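Local coordinates for protein exoribonuclease II, mitochondrial (Candida glabrata, PDB 6F3H) that degrades RNA from the 3' end as a mitochondrial exoribonuclease of the RNB family, probably by magnesium-dependent hydrolysis as the nuclease of the mtEXO degradosome, at residues 38-43 with 64-69; 695-698 with 704-707. The protein carries 1 engineered substitution. One frame throughout, in Å; residues are numbered along the deposited sequence.

Contact 1 (38-43 with 64-69)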
loop_
_atom_site.group_PDB
_atom_site.type_symbol
_atom_site.label_atom_id
_atom_site.label_comp_id
_atom_site.label_asym_id
_atom_site.label_seq_id
_atom_site.Cartn_x
_atom_site.Cartn_y
_atom_site.Cartn_z
ATOM N N ASP A 38 19.914 -9.207 13.017
ATOM C CA ASP A 38 19.474 -7.980 12.393
ATOM C C ASP A 38 19.596 -6.853 13.402
ATOM O O ASP A 38 19.421 -7.058 14.602
ATOM C CB ASP A 38 18.037 -8.126 11.908
ATOM C CG ASP A 38 17.932 -8.900 10.598
ATOM O OD1 ASP A 38 18.965 -9.078 9.918
ATOM O OD2 ASP A 38 16.809 -9.285 10.224
ATOM N N ILE A 39 19.994 -5.685 12.940
ATOM C CA ILE A 39 20.060 -4.521 13.810
ATOM C C ILE A 39 18.892 -3.601 13.483
ATOM O O ILE A 39 18.667 -3.258 12.318
ATOM C CB ILE A 39 21.409 -3.800 13.711
ATOM C CG1 ILE A 39 22.478 -4.654 14.397
ATOM C CG2 ILE A 39 21.328 -2.452 14.343
ATOM C CD1 ILE A 39 23.874 -4.039 14.372
ATOM N N VAL A 40 18.104 -3.250 14.500
ATOM C CA VAL A 40 16.819 -2.618 14.267
ATOM C C VAL A 40 16.696 -1.331 15.054
ATOM O O VAL A 40 17.334 -1.128 16.086
ATOM C CB VAL A 40 15.656 -3.538 14.646
ATOM C CG1 VAL A 40 15.669 -4.691 13.736
ATOM C CG2 VAL A 40 15.850 -3.973 16.060
ATOM N N LEU A 41 15.824 -0.477 14.552
ATOM C CA LEU A 41 15.238 0.606 15.308
ATOM C C LEU A 41 13.788 0.249 15.588
ATOM O O LEU A 41 13.063 -0.170 14.685
ATOM C CB LEU A 41 15.305 1.914 14.539
ATOM C CG LEU A 41 16.492 2.781 14.877
ATOM C CD1 LEU A 41 16.112 4.177 14.487
ATOM C CD2 LEU A 41 16.870 2.683 16.358
ATOM N N LEU A 42 13.383 0.381 16.833
ATOM C CA LEU A 42 12.017 0.099 17.224
ATOM C C LEU A 42 11.222 1.383 17.429
ATOM O O LEU A 42 11.774 2.464 17.633
ATOM C CB LEU A 42 11.992 -0.751 18.484
ATOM C CG LEU A 42 12.060 -2.242 18.197
ATOM C CD1 LEU A 42 12.969 -2.556 17.065
ATOM C CD2 LEU A 42 12.483 -2.984 19.428
ATOM N N LYS A 43 9.896 1.254 17.329
ATOM C CA LYS A 43 9.007 2.368 17.652
ATOM C C LYS A 43 9.066 2.704 19.133
ATOM O O LYS A 43 8.816 3.851 19.522
ATOM C CB LYS A 43 7.582 2.040 17.232
ATOM C CG LYS A 43 7.324 2.227 15.760
ATOM C CD LYS A 43 5.982 1.641 15.371
ATOM C CE LYS A 43 5.836 1.513 13.848
ATOM N NZ LYS A 43 4.588 0.803 13.394
ATOM N N TYR A 64 9.122 -10.931 18.753
ATOM C CA TYR A 64 10.541 -11.099 18.651
ATOM C C TYR A 64 11.203 -10.569 19.893
ATOM O O TYR A 64 10.706 -9.658 20.554
ATOM C CB TYR A 64 11.059 -10.345 17.450
ATOM C CG TYR A 64 10.679 -10.985 16.157
ATOM C CD1 TYR A 64 9.392 -10.868 15.648
ATOM C CD2 TYR A 64 11.608 -11.712 15.440
ATOM C CE1 TYR A 64 9.048 -11.466 14.446
ATOM C CE2 TYR A 64 11.281 -12.299 14.253
ATOM C CZ TYR A 64 10.006 -12.181 13.749
ATOM O OH TYR A 64 9.725 -12.794 12.539
ATOM N N THR A 65 12.376 -11.099 20.167
ATOM C CA THR A 65 13.164 -10.633 21.282
ATOM C C THR A 65 14.299 -9.816 20.722
ATOM O O THR A 65 15.020 -10.271 19.833
ATOM C CB THR A 65 13.716 -11.782 22.090
ATOM O OG1 THR A 65 12.684 -12.761 22.273
ATOM C CG2 THR A 65 14.209 -11.271 23.405
ATOM N N PHE A 66 14.419 -8.607 21.204
ATOM C CA PHE A 66 15.499 -7.738 20.809
ATOM C C PHE A 66 16.316 -7.409 22.039
ATOM O O PHE A 66 15.790 -7.370 23.146
ATOM C CB PHE A 66 14.975 -6.482 20.201
ATOM C CG PHE A 66 14.077 -6.716 19.082
ATOM C CD1 PHE A 66 12.762 -7.075 19.295
ATOM C CD2 PHE A 66 14.539 -6.575 17.798
ATOM C CE1 PHE A 66 11.920 -7.276 18.230
ATOM C CE2 PHE A 66 13.719 -6.775 16.734
ATOM C CZ PHE A 66 12.401 -7.128 16.946
ATOM N N ALA A 67 17.599 -7.156 21.837
ATOM C CA ALA A 67 18.488 -6.818 22.928
ATOM C C ALA A 67 18.997 -5.396 22.738
ATOM O O ALA A 67 19.390 -5.015 21.631
ATOM C CB ALA A 67 19.641 -7.809 22.982
ATOM N N LYS A 68 18.968 -4.606 23.812
ATOM C CA LYS A 68 19.563 -3.279 23.786
ATOM C C LYS A 68 21.061 -3.304 24.079
ATOM O O LYS A 68 21.657 -4.319 24.458
ATOM C CB LYS A 68 18.914 -2.293 24.761
ATOM C CG LYS A 68 17.443 -1.959 24.617
ATOM C CD LYS A 68 17.241 -0.557 25.205
ATOM C CE LYS A 68 15.890 -0.354 25.875
ATOM N NZ LYS A 68 15.455 1.070 25.697
ATOM N N LYS A 69 21.654 -2.124 23.911
ATOM C CA LYS A 69 23.061 -1.916 24.208
ATOM C C LYS A 69 23.399 -2.373 25.623
ATOM O O LYS A 69 24.457 -2.964 25.858
ATOM C CB LYS A 69 23.343 -0.427 24.054
ATOM C CG LYS A 69 24.705 -0.033 23.639
ATOM C CD LYS A 69 24.654 1.381 23.013
ATOM C CE LYS A 69 23.943 2.419 23.906
ATOM N NZ LYS A 69 24.036 3.853 23.442
#

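Contact 2 (695-698 with 704-707). With nucleotides of chain C.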
loop_
_atom_site.group_PDB
_atom_site.type_symbol
_atom_site.label_atom_id
_atom_site.label_comp_id
_atom_site.label_asym_id
_atom_site.label_seq_id
_atom_site.Cartn_x
_atom_site.Cartn_y
_atom_site.Cartn_z
ATOM N N THR A 695 2.961 -9.349 -12.544
ATOM C CA THR A 695 1.583 -8.934 -12.774
ATOM C C THR A 695 1.497 -8.118 -14.053
ATOM O O THR A 695 2.188 -7.111 -14.199
ATOM C CB THR A 695 1.031 -8.127 -11.595
ATOM O OG1 THR A 695 1.768 -6.910 -11.459
ATOM C CG2 THR A 695 1.125 -8.915 -10.313
ATOM N N VAL A 696 0.624 -8.552 -14.964
ATOM C CA VAL A 696 0.452 -7.936 -16.275
ATOM C C VAL A 696 -1.024 -7.695 -16.570
ATOM O O VAL A 696 -1.382 -7.032 -17.549
ATOM C CB VAL A 696 1.065 -8.829 -17.349
ATOM C CG1 VAL A 696 2.559 -8.689 -17.357
ATOM C CG2 VAL A 696 0.684 -10.240 -17.043
ATOM N N THR A 697 -1.890 -8.259 -15.741
ATOM C CA THR A 697 -3.313 -8.251 -16.005
ATOM C C THR A 697 -3.978 -6.905 -15.785
ATOM O O THR A 697 -5.131 -6.745 -16.191
ATOM C CB THR A 697 -3.969 -9.271 -15.102
ATOM O OG1 THR A 697 -3.657 -8.959 -13.740
ATOM C CG2 THR A 697 -3.430 -10.633 -15.418
ATOM N N SER A 698 -3.318 -5.947 -15.137
ATOM C CA SER A 698 -3.952 -4.668 -14.806
ATOM C C SER A 698 -3.048 -3.493 -15.123
ATOM O O SER A 698 -2.690 -2.713 -14.248
ATOM C CB SER A 698 -4.331 -4.649 -13.333
ATOM O OG SER A 698 -4.747 -5.924 -12.960
ATOM N N PRO A 704 3.487 -1.433 -11.915
ATOM C CA PRO A 704 4.256 -2.632 -12.291
ATOM C C PRO A 704 3.737 -3.289 -13.558
ATOM O O PRO A 704 4.525 -3.595 -14.460
ATOM C CB PRO A 704 4.093 -3.550 -11.087
ATOM C CG PRO A 704 3.584 -2.735 -10.018
ATOM C CD PRO A 704 3.033 -1.474 -10.529
ATOM N N ASP A 705 2.423 -3.513 -13.656
ATOM C CA ASP A 705 1.894 -4.104 -14.874
ATOM C C ASP A 705 2.178 -3.196 -16.049
ATOM O O ASP A 705 2.671 -3.640 -17.085
ATOM C CB ASP A 705 0.394 -4.376 -14.751
ATOM C CG ASP A 705 0.067 -5.173 -13.539
ATOM O OD1 ASP A 705 0.656 -4.879 -12.498
ATOM O OD2 ASP A 705 -0.772 -6.085 -13.610
ATOM N N LEU A 706 1.945 -1.904 -15.878
ATOM C CA LEU A 706 2.119 -0.970 -16.979
ATOM C C LEU A 706 3.540 -0.993 -17.513
ATOM O O LEU A 706 3.759 -0.830 -18.713
ATOM C CB LEU A 706 1.741 0.428 -16.527
ATOM C CG LEU A 706 1.946 1.451 -17.631
ATOM C CD1 LEU A 706 0.978 1.181 -18.771
ATOM C CD2 LEU A 706 1.725 2.847 -17.116
ATOM N N ILE A 707 4.521 -1.179 -16.641
ATOM C CA ILE A 707 5.912 -1.221 -17.089
ATOM C C ILE A 707 6.235 -2.537 -17.775
ATOM O O ILE A 707 6.954 -2.568 -18.783
ATOM C CB ILE A 707 6.838 -0.975 -15.898
ATOM C CG1 ILE A 707 6.999 0.522 -15.717
ATOM C CG2 ILE A 707 8.146 -1.692 -16.082
ATOM C CD1 ILE A 707 8.050 0.877 -14.734
ATOM P P A C 5 -6.417 -9.029 -11.131
ATOM O OP1 A C 5 -5.879 -9.021 -12.509
ATOM O OP2 A C 5 -5.653 -8.338 -10.052
ATOM O "O5'" A C 5 -7.844 -8.354 -11.198
ATOM C "C5'" A C 5 -8.814 -8.878 -12.081
ATOM C "C4'" A C 5 -10.199 -8.396 -11.758
ATOM O "O4'" A C 5 -10.597 -8.870 -10.450
ATOM C "C3'" A C 5 -10.393 -6.893 -11.685
ATOM O "O3'" A C 5 -10.571 -6.316 -12.958
ATOM C "C2'" A C 5 -11.623 -6.776 -10.808
ATOM O "O2'" A C 5 -12.790 -7.095 -11.552
ATOM C "C1'" A C 5 -11.364 -7.889 -9.802
ATOM N N9 A C 5 -10.557 -7.376 -8.707
ATOM C C8 A C 5 -9.195 -7.391 -8.541
ATOM N N7 A C 5 -8.789 -6.791 -7.450
ATOM C C5 A C 5 -9.979 -6.350 -6.901
ATOM C C6 A C 5 -10.256 -5.646 -5.729
ATOM N N6 A C 5 -9.308 -5.244 -4.874
ATOM N N1 A C 5 -11.563 -5.375 -5.484
ATOM C C2 A C 5 -12.508 -5.783 -6.350
ATOM N N3 A C 5 -12.378 -6.460 -7.489
ATOM C C4 A C 5 -11.073 -6.696 -7.677
#

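Contact 1 (38-43 with 64-69)
Val-40 and Phe-66 lie across from each other on strands 39-42 and 64-68, their CA atoms 8.4 Å apart, because strand 50-54 runs between them and pairs antiparallel with both. Strands 39-42 and 64-68 therefore run in the same direction and meet through side chains alone. Phe-66 carries the contact. Its CG is anti to the carbonyl carbon (chi1 -55°), and the ring rises toward strand 39-42, where two aliphatic residues receive it. Leu-42 reaches over one face with its CD2 methyl. This is a CH-pi contact: CD2 is 4.2 Å from the ring centroid, 19° off the ring normal and displaced toward the rim. Val-40 CG2 approaches obliquely from the same side of the ring plane, beside the CD2-CE2 bond. It is 3.4 Å from Phe-66 CD2, and Val-40 CG1 lies at 4.1 Å from Phe-66 CE2. The Val-40 and Phe-66 side chains cross at about a right angle. All three residues are buried. Thr-50 of the middle strand touches both Val-40 and Phe-66. Val-74 of strand 73-76 touches Leu-42, and Ala-76 touches Phe-66. Apolar side chains gathered on one side of a five-stranded antiparallel sheet, with the last strand returning beside the first, are consistent with a small SH3-like beta-barrel.

Contact 2 (695-698 with 704-707)
Asp-705, in the first turn of helix 703-716, points its side chain into the bend formed by Thr-695 to Ser-698. Asp-705 CB lies 3.3 Å from Thr-695 O and 3.5 Å from Ser-698 O. CG is anti to the carbonyl carbon of Asp-705 (chi1 -53°), which carries the carboxylate away from the helix and into the loop. There its two oxygens take different partners. OD1 accepts a hydrogen bond from Thr-695 OG1 at 2.5 Å. The hydroxyl comes from above the carboxylate plane, 48° out of it. OD2 accepts the backbone N of Ser-698 at 3.0 Å, with an N-H...O angle of 155°. That donor approaches on the anti side and is also tilted from the plane. Arg-702 forms a salt bridge to OD2, which probably favours the charged carboxylate in this buried place. Thr-695 O, an acceptor like the carboxylate oxygens near it, takes a hydrogen bond from Asn-708 ND2. On the RNA side of the loop, Thr-697 OG1 donates to OP1 of A5 of chain C at 2.5 Å. Ser-698 OG lies 3.3 Å from the same OP1. Asp-705 thus ties the loop to the helix, while Thr-697 bonds the phosphate. The loop lies in the RNB family region close to the magnesium-binding site, and its contacts are consistent with holding the RNA backbone there.

Overall arrangement
The two contacts belong to separate parts of the chain, on opposite sides of its centre. Their centres are 37 Å apart and their nearest atoms about 24 Å apart. Contact 1 closes well before contact 2 opens along the sequence. Contact 2 borders the active site: the side chain of Ser-698 is about 8 Å from the magnesium ion, and that of Thr-697 about 6 Å from the side chain of the metal ligand Asp-410. Contact 2 touches RNA phosphates, whereas contact 1 has its nearest atom about 9 Å from the RNA. Contact 1 is part of the buried packing of the N-terminal five-stranded sheet, away from the metal.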